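Local structure of putative (Helicobacter pylori, 4O8S) at residues 2-7 with 91-96; 11-16 with 44-49. The protein belongs to the nucleotidyltransferase superfamily and probably transfers nucleotidyl groups, like other members related to AbiEii-type toxins. One frame throughout, in Å; residues are numbered along the deposited sequence.

Interaction 1: 2-7 with 91-96; sequences LSEQAL and TKDNKE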
loop_
_atom_site.group_PDB
_atom_site.type_symbol
_atom_site.label_atom_id
_atom_site.label_comp_id
_atom_site.label_asym_id
_atom_site.label_seq_id
_atom_site.Cartn_x
_atom_site.Cartn_y
_atom_site.Cartn_z
ATOM N N LEU A 2 -10.088 -17.038 1.056
ATOM C CA LEU A 2 -9.434 -16.259 -0.009
ATOM C C LEU A 2 -9.373 -17.260 -1.170
ATOM O O LEU A 2 -9.034 -18.430 -0.951
ATOM C CB LEU A 2 -8.013 -15.850 0.398
ATOM C CG LEU A 2 -7.247 -14.743 -0.341
ATOM C CD1 LEU A 2 -7.966 -13.411 -0.265
ATOM C CD2 LEU A 2 -5.843 -14.598 0.224
ATOM N N SER A 3 -9.718 -16.841 -2.386
ATOM C CA SER A 3 -9.798 -17.800 -3.499
ATOM C C SER A 3 -8.464 -18.515 -3.795
ATOM O O SER A 3 -7.397 -18.069 -3.360
ATOM C CB SER A 3 -10.391 -17.154 -4.764
ATOM O OG SER A 3 -9.435 -16.384 -5.476
ATOM N N GLU A 4 -8.532 -19.644 -4.495
ATOM C CA GLU A 4 -7.325 -20.411 -4.819
ATOM C C GLU A 4 -6.442 -19.619 -5.782
ATOM O O GLU A 4 -5.206 -19.666 -5.716
ATOM C CB GLU A 4 -7.701 -21.769 -5.422
ATOM C CG GLU A 4 -6.516 -22.666 -5.796
ATOM C CD GLU A 4 -6.861 -24.158 -5.768
ATOM O OE1 GLU A 4 -7.608 -24.586 -4.859
ATOM O OE2 GLU A 4 -6.383 -24.908 -6.650
ATOM N N GLN A 5 -7.098 -18.888 -6.676
ATOM C CA GLN A 5 -6.423 -17.991 -7.595
ATOM C C GLN A 5 -5.667 -16.909 -6.804
ATOM O O GLN A 5 -4.495 -16.639 -7.064
ATOM C CB GLN A 5 -7.456 -17.368 -8.538
ATOM C CG GLN A 5 -6.928 -16.233 -9.406
ATOM C CD GLN A 5 -8.032 -15.519 -10.180
ATOM O OE1 GLN A 5 -9.058 -16.116 -10.523
ATOM N NE2 GLN A 5 -7.826 -14.233 -10.455
ATOM N N ALA A 6 -6.342 -16.309 -5.827
ATOM C CA ALA A 6 -5.714 -15.310 -4.968
ATOM C C ALA A 6 -4.551 -15.916 -4.175
ATOM O O ALA A 6 -3.498 -15.277 -4.014
ATOM C CB ALA A 6 -6.748 -14.693 -4.026
ATOM N N LEU A 7 -4.740 -17.144 -3.684
ATOM C CA LEU A 7 -3.709 -17.828 -2.894
ATOM C C LEU A 7 -2.415 -18.039 -3.678
ATOM O O LEU A 7 -1.317 -17.860 -3.147
ATOM C CB LEU A 7 -4.211 -19.189 -2.392
ATOM C CG LEU A 7 -5.227 -19.263 -1.245
ATOM C CD1 LEU A 7 -5.407 -20.718 -0.801
ATOM C CD2 LEU A 7 -4.811 -18.390 -0.062
ATOM N N THR A 91 -0.483 -21.523 -12.992
ATOM C CA THR A 91 -0.259 -22.391 -11.836
ATOM C C THR A 91 -0.413 -23.853 -12.229
ATOM O O THR A 91 -0.735 -24.163 -13.378
ATOM C CB THR A 91 -1.243 -22.084 -10.685
ATOM O OG1 THR A 91 -2.574 -22.443 -11.076
ATOM C CG2 THR A 91 -1.213 -20.614 -10.344
ATOM N N LYS A 92 -0.177 -24.750 -11.276
ATOM C CA LYS A 92 -0.469 -26.160 -11.485
ATOM C C LYS A 92 -1.976 -26.364 -11.381
ATOM O O LYS A 92 -2.555 -27.233 -12.038
ATOM C CB LYS A 92 0.260 -27.024 -10.455
ATOM C CG LYS A 92 1.780 -26.906 -10.514
ATOM C CD LYS A 92 2.305 -27.036 -11.942
ATOM C CE LYS A 92 3.827 -26.932 -11.988
ATOM N NZ LYS A 92 4.487 -28.013 -11.201
ATOM N N ASP A 93 -2.604 -25.524 -10.566
ATOM C CA ASP A 93 -4.038 -25.593 -10.318
ATOM C C ASP A 93 -4.840 -25.093 -11.523
ATOM O O ASP A 93 -6.039 -25.371 -11.644
ATOM C CB ASP A 93 -4.384 -24.761 -9.077
ATOM C CG ASP A 93 -3.444 -25.033 -7.904
ATOM O OD1 ASP A 93 -2.663 -26.009 -7.966
ATOM O OD2 ASP A 93 -3.494 -24.272 -6.912
ATOM N N ASN A 94 -4.165 -24.367 -12.412
ATOM C CA ASN A 94 -4.823 -23.663 -13.510
ATOM C C ASN A 94 -3.799 -23.152 -14.520
ATOM O O ASN A 94 -2.812 -22.518 -14.138
ATOM C CB ASN A 94 -5.628 -22.488 -12.952
ATOM C CG ASN A 94 -6.567 -21.884 -13.970
ATOM O OD1 ASN A 94 -6.324 -21.959 -15.175
ATOM N ND2 ASN A 94 -7.649 -21.272 -13.490
ATOM N N LYS A 95 -4.037 -23.415 -15.804
ATOM C CA LYS A 95 -3.111 -22.979 -16.850
ATOM C C LYS A 95 -3.538 -21.668 -17.517
ATOM O O LYS A 95 -2.889 -21.197 -18.455
ATOM C CB LYS A 95 -2.893 -24.081 -17.897
ATOM C CG LYS A 95 -2.044 -25.262 -17.402
ATOM C CD LYS A 95 -0.787 -24.783 -16.671
ATOM C CE LYS A 95 0.127 -25.946 -16.266
ATOM N NZ LYS A 95 -0.551 -26.965 -15.404
ATOM N N GLU A 96 -4.622 -21.079 -17.021
ATOM C CA GLU A 96 -5.070 -19.778 -17.501
ATOM C C GLU A 96 -4.121 -18.683 -17.020
ATOM O O GLU A 96 -3.789 -18.612 -15.831
ATOM C CB GLU A 96 -6.495 -19.490 -17.030
ATOM C CG GLU A 96 -6.879 -18.021 -17.059
ATOM C CD GLU A 96 -8.335 -17.800 -16.690
ATOM O OE1 GLU A 96 -9.215 -18.261 -17.454
ATOM O OE2 GLU A 96 -8.600 -17.169 -15.637
#
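The carboxylate end of Glu4 lies over the side chain of Asp93, with its OE2 3.0 Å from Asp93 OD2 and 3.1 Å from Asp93 CB. The approach involves a single oxygen of Glu4, and the two carboxylate planes stand 78° apart, so the groups meet almost at right angles and are not stacked. Glu4 gets there because its CG is anti to the backbone N (chi1 -180°) and the chain stays extended beyond it, reaching from the first turn of helix 4-19 to the turn between strands 82-91 and 98-106. That turn has internal order of its own: Asn94 OD1 accepts from Glu96 N at 2.7 Å, an Asx turn whose donor sits 35° out of the carbonyl plane. On the helix side Ser3 is the N-cap, its OG accepting from Ala6 N at 3.1 Å. The polar partner of Asp93 OD2 is Asn8 ND2, one turn further along the helix, whereas Glu4 OE2 gives it no hydrogen bond. Two acceptors this close make a likely unfavourable like-charge contact unless one acid is protonated; the Asn8 bond, and probably the N-terminal end of helix 4-19, would ease it.

Interaction 2: 11-16 with 44-49; sequences KLMRAI and EDLDFD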
loop_
_atom_site.group_PDB
_atom_site.type_symbol
_atom_site.label_atom_id
_atom_site.label_comp_id
_atom_site.label_asym_id
_atom_site.label_seq_id
_atom_site.Cartn_x
_atom_site.Cartn_y
_atom_site.Cartn_z
ATOM N N LYS A 11 1.240 -16.182 -3.042
ATOM C CA LYS A 11 2.441 -17.004 -2.927
ATOM C C LYS A 11 3.547 -16.508 -3.861
ATOM O O LYS A 11 4.725 -16.462 -3.483
ATOM C CB LYS A 11 2.094 -18.455 -3.245
ATOM C CG LYS A 11 3.281 -19.404 -3.291
ATOM C CD LYS A 11 2.801 -20.766 -3.805
ATOM C CE LYS A 11 3.859 -21.853 -3.681
ATOM N NZ LYS A 11 3.356 -23.164 -4.216
ATOM N N LEU A 12 3.171 -16.123 -5.079
ATOM C CA LEU A 12 4.159 -15.590 -6.008
ATOM C C LEU A 12 4.662 -14.246 -5.529
ATOM O O LEU A 12 5.859 -13.995 -5.558
ATOM C CB LEU A 12 3.576 -15.459 -7.416
ATOM C CG LEU A 12 4.405 -14.700 -8.458
ATOM C CD1 LEU A 12 5.736 -15.373 -8.758
ATOM C CD2 LEU A 12 3.575 -14.557 -9.734
HETATM N N MSE A 13 3.753 -13.379 -5.077
HETATM C CA MSE A 13 4.174 -12.070 -4.581
HETATM C C MSE A 13 5.169 -12.184 -3.429
HETATM O O MSE A 13 6.210 -11.517 -3.438
HETATM C CB MSE A 13 2.968 -11.234 -4.160
HETATM C CG MSE A 13 2.050 -10.839 -5.315
HETATM SE SE MSE A 13 0.818 -9.417 -4.665
HETATM C CE MSE A 13 -0.115 -10.389 -3.253
ATOM N N ARG A 14 4.868 -13.045 -2.454
ATOM C CA ARG A 14 5.754 -13.237 -1.292
ATOM C C ARG A 14 7.147 -13.729 -1.665
ATOM O O ARG A 14 8.141 -13.225 -1.151
ATOM C CB ARG A 14 5.143 -14.233 -0.296
ATOM C CG ARG A 14 3.970 -13.688 0.513
ATOM C CD ARG A 14 3.645 -14.616 1.699
ATOM N NE ARG A 14 2.663 -13.998 2.585
ATOM C CZ ARG A 14 2.976 -13.176 3.586
ATOM N NH1 ARG A 14 4.250 -12.876 3.836
ATOM N NH2 ARG A 14 2.015 -12.647 4.337
ATOM N N ALA A 15 7.211 -14.727 -2.544
ATOM C CA ALA A 15 8.495 -15.276 -2.974
ATOM C C ALA A 15 9.339 -14.175 -3.604
ATOM O O ALA A 15 10.547 -14.046 -3.335
ATOM C CB ALA A 15 8.277 -16.394 -3.964
ATOM N N ILE A 16 8.697 -13.366 -4.439
ATOM C CA ILE A 16 9.414 -12.281 -5.088
ATOM C C ILE A 16 9.980 -11.323 -4.055
ATOM O O ILE A 16 11.187 -11.053 -4.051
ATOM C CB ILE A 16 8.506 -11.523 -6.095
ATOM C CG1 ILE A 16 8.317 -12.375 -7.350
ATOM C CG2 ILE A 16 9.106 -10.194 -6.469
ATOM C CD1 ILE A 16 7.198 -11.878 -8.264
ATOM N N GLU A 44 -3.089 -6.762 -5.104
ATOM C CA GLU A 44 -2.562 -7.597 -6.185
ATOM C C GLU A 44 -1.321 -7.061 -6.913
ATOM O O GLU A 44 -0.694 -7.813 -7.651
ATOM C CB GLU A 44 -3.649 -7.874 -7.247
ATOM C CG GLU A 44 -5.061 -8.027 -6.715
ATOM C CD GLU A 44 -6.114 -7.922 -7.826
ATOM O OE1 GLU A 44 -6.277 -6.816 -8.402
ATOM O OE2 GLU A 44 -6.772 -8.946 -8.120
ATOM N N ASP A 45 -0.992 -5.781 -6.761
ATOM C CA ASP A 45 0.163 -5.210 -7.469
ATOM C C ASP A 45 1.391 -5.098 -6.549
ATOM O O ASP A 45 1.239 -4.962 -5.334
ATOM C CB ASP A 45 -0.187 -3.820 -8.023
ATOM C CG ASP A 45 -1.367 -3.852 -8.991
ATOM O OD1 ASP A 45 -1.566 -4.904 -9.656
ATOM O OD2 ASP A 45 -2.090 -2.825 -9.092
ATOM N N LEU A 46 2.601 -5.145 -7.113
ATOM C CA LEU A 46 3.790 -4.907 -6.303
ATOM C C LEU A 46 4.404 -3.563 -6.686
ATOM O O LEU A 46 4.636 -3.290 -7.885
ATOM C CB LEU A 46 4.816 -6.029 -6.470
ATOM C CG LEU A 46 4.515 -7.418 -5.904
ATOM C CD1 LEU A 46 5.634 -8.362 -6.284
ATOM C CD2 LEU A 46 4.378 -7.362 -4.387
ATOM N N ASP A 47 4.660 -2.719 -5.686
ATOM C CA ASP A 47 5.230 -1.399 -5.926
ATOM C C ASP A 47 6.446 -1.193 -5.018
ATOM O O ASP A 47 6.364 -1.400 -3.793
ATOM C CB ASP A 47 4.171 -0.317 -5.658
ATOM C CG ASP A 47 4.428 0.970 -6.432
ATOM O OD1 ASP A 47 5.297 0.987 -7.348
ATOM O OD2 ASP A 47 3.737 1.975 -6.154
ATOM N N PHE A 48 7.565 -0.784 -5.613
ATOM C CA PHE A 48 8.816 -0.620 -4.869
ATOM C C PHE A 48 9.431 0.749 -5.063
ATOM O O PHE A 48 9.159 1.437 -6.070
ATOM C CB PHE A 48 9.855 -1.633 -5.341
ATOM C CG PHE A 48 9.470 -3.064 -5.135
ATOM C CD1 PHE A 48 8.765 -3.748 -6.114
ATOM C CD2 PHE A 48 9.865 -3.749 -3.986
ATOM C CE1 PHE A 48 8.431 -5.115 -5.943
ATOM C CE2 PHE A 48 9.540 -5.093 -3.804
ATOM C CZ PHE A 48 8.815 -5.777 -4.783
ATOM N N ASP A 49 10.257 1.148 -4.100
ATOM C CA ASP A 49 11.234 2.223 -4.303
ATOM C C ASP A 49 12.586 1.540 -4.305
ATOM O O ASP A 49 12.758 0.511 -3.649
ATOM C CB ASP A 49 11.235 3.233 -3.156
ATOM C CG ASP A 49 10.071 4.183 -3.206
ATOM O OD1 ASP A 49 9.565 4.477 -4.323
ATOM O OD2 ASP A 49 9.654 4.636 -2.115
#
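Glu44 O, just ahead of strand 46-50, takes a hydrogen bond from His9 NE2 and also has the selenium of Met13, a selenomethionine in this crystal, 3.7 Å away. The SE contact is van der Waals in length, and no hydrogen bond joins 11-16 to 44-49. What holds the segments is apolar packing centred on Leu46, with Leu46 CA 7.4 Å from Met13 CA. The leucine fork is shared between two helix residues three positions apart. Its CD2 methyl lies 4.1 Å from both CB and SE of Met13, while CD1 meets Ile16 CG2 at 3.9 Å. In Ile16 this CG2 branch is the one anti to the backbone N, which carries it out from the helix toward the strand. In Met13, CG anti to the carbonyl carbon (chi1 -66°) and a near-extended chi2 (-166°) bring SE to the Glu44 carbonyl; the bend at chi3 only turns the terminal CE. Asp45 points away from the helix and, with Asp47, fits the Asp-x-Asp pattern of nucleotidyltransferases, so the contact probably backs the active-site strand. Thr31 of helix 29-36 touches both Met13 and Leu46, Leu27 of strand 26-27 adjoins Leu46, and Leu100 of the parallel strand 98-106 meets Ile16, placing helix 4-19 across one face of the mixed sheet.

In the fold
Both interactions use helix 4-19, and their centres lie about 16 Å apart. Interaction 2 is the core contact, its centre about 11 Å from the centre of the chain, burying 221 Å² through aliphatic and selenium-bearing side chains. Interaction 1 sits at the surface, its centre about 23 Å from that of the chain, and buries little, nearly all of it on two exposed acids. The difference follows position: the middle of the helix faces strand 46-50, whereas its N-terminal turn reaches the loop joining strands 82-91 and 98-106. Strand 98-106 pairs in parallel with 46-50, so the loop of interaction 1 and the strand of interaction 2 belong to one sheet. In sequence, interaction 2 is nested within the loop closed by interaction 1.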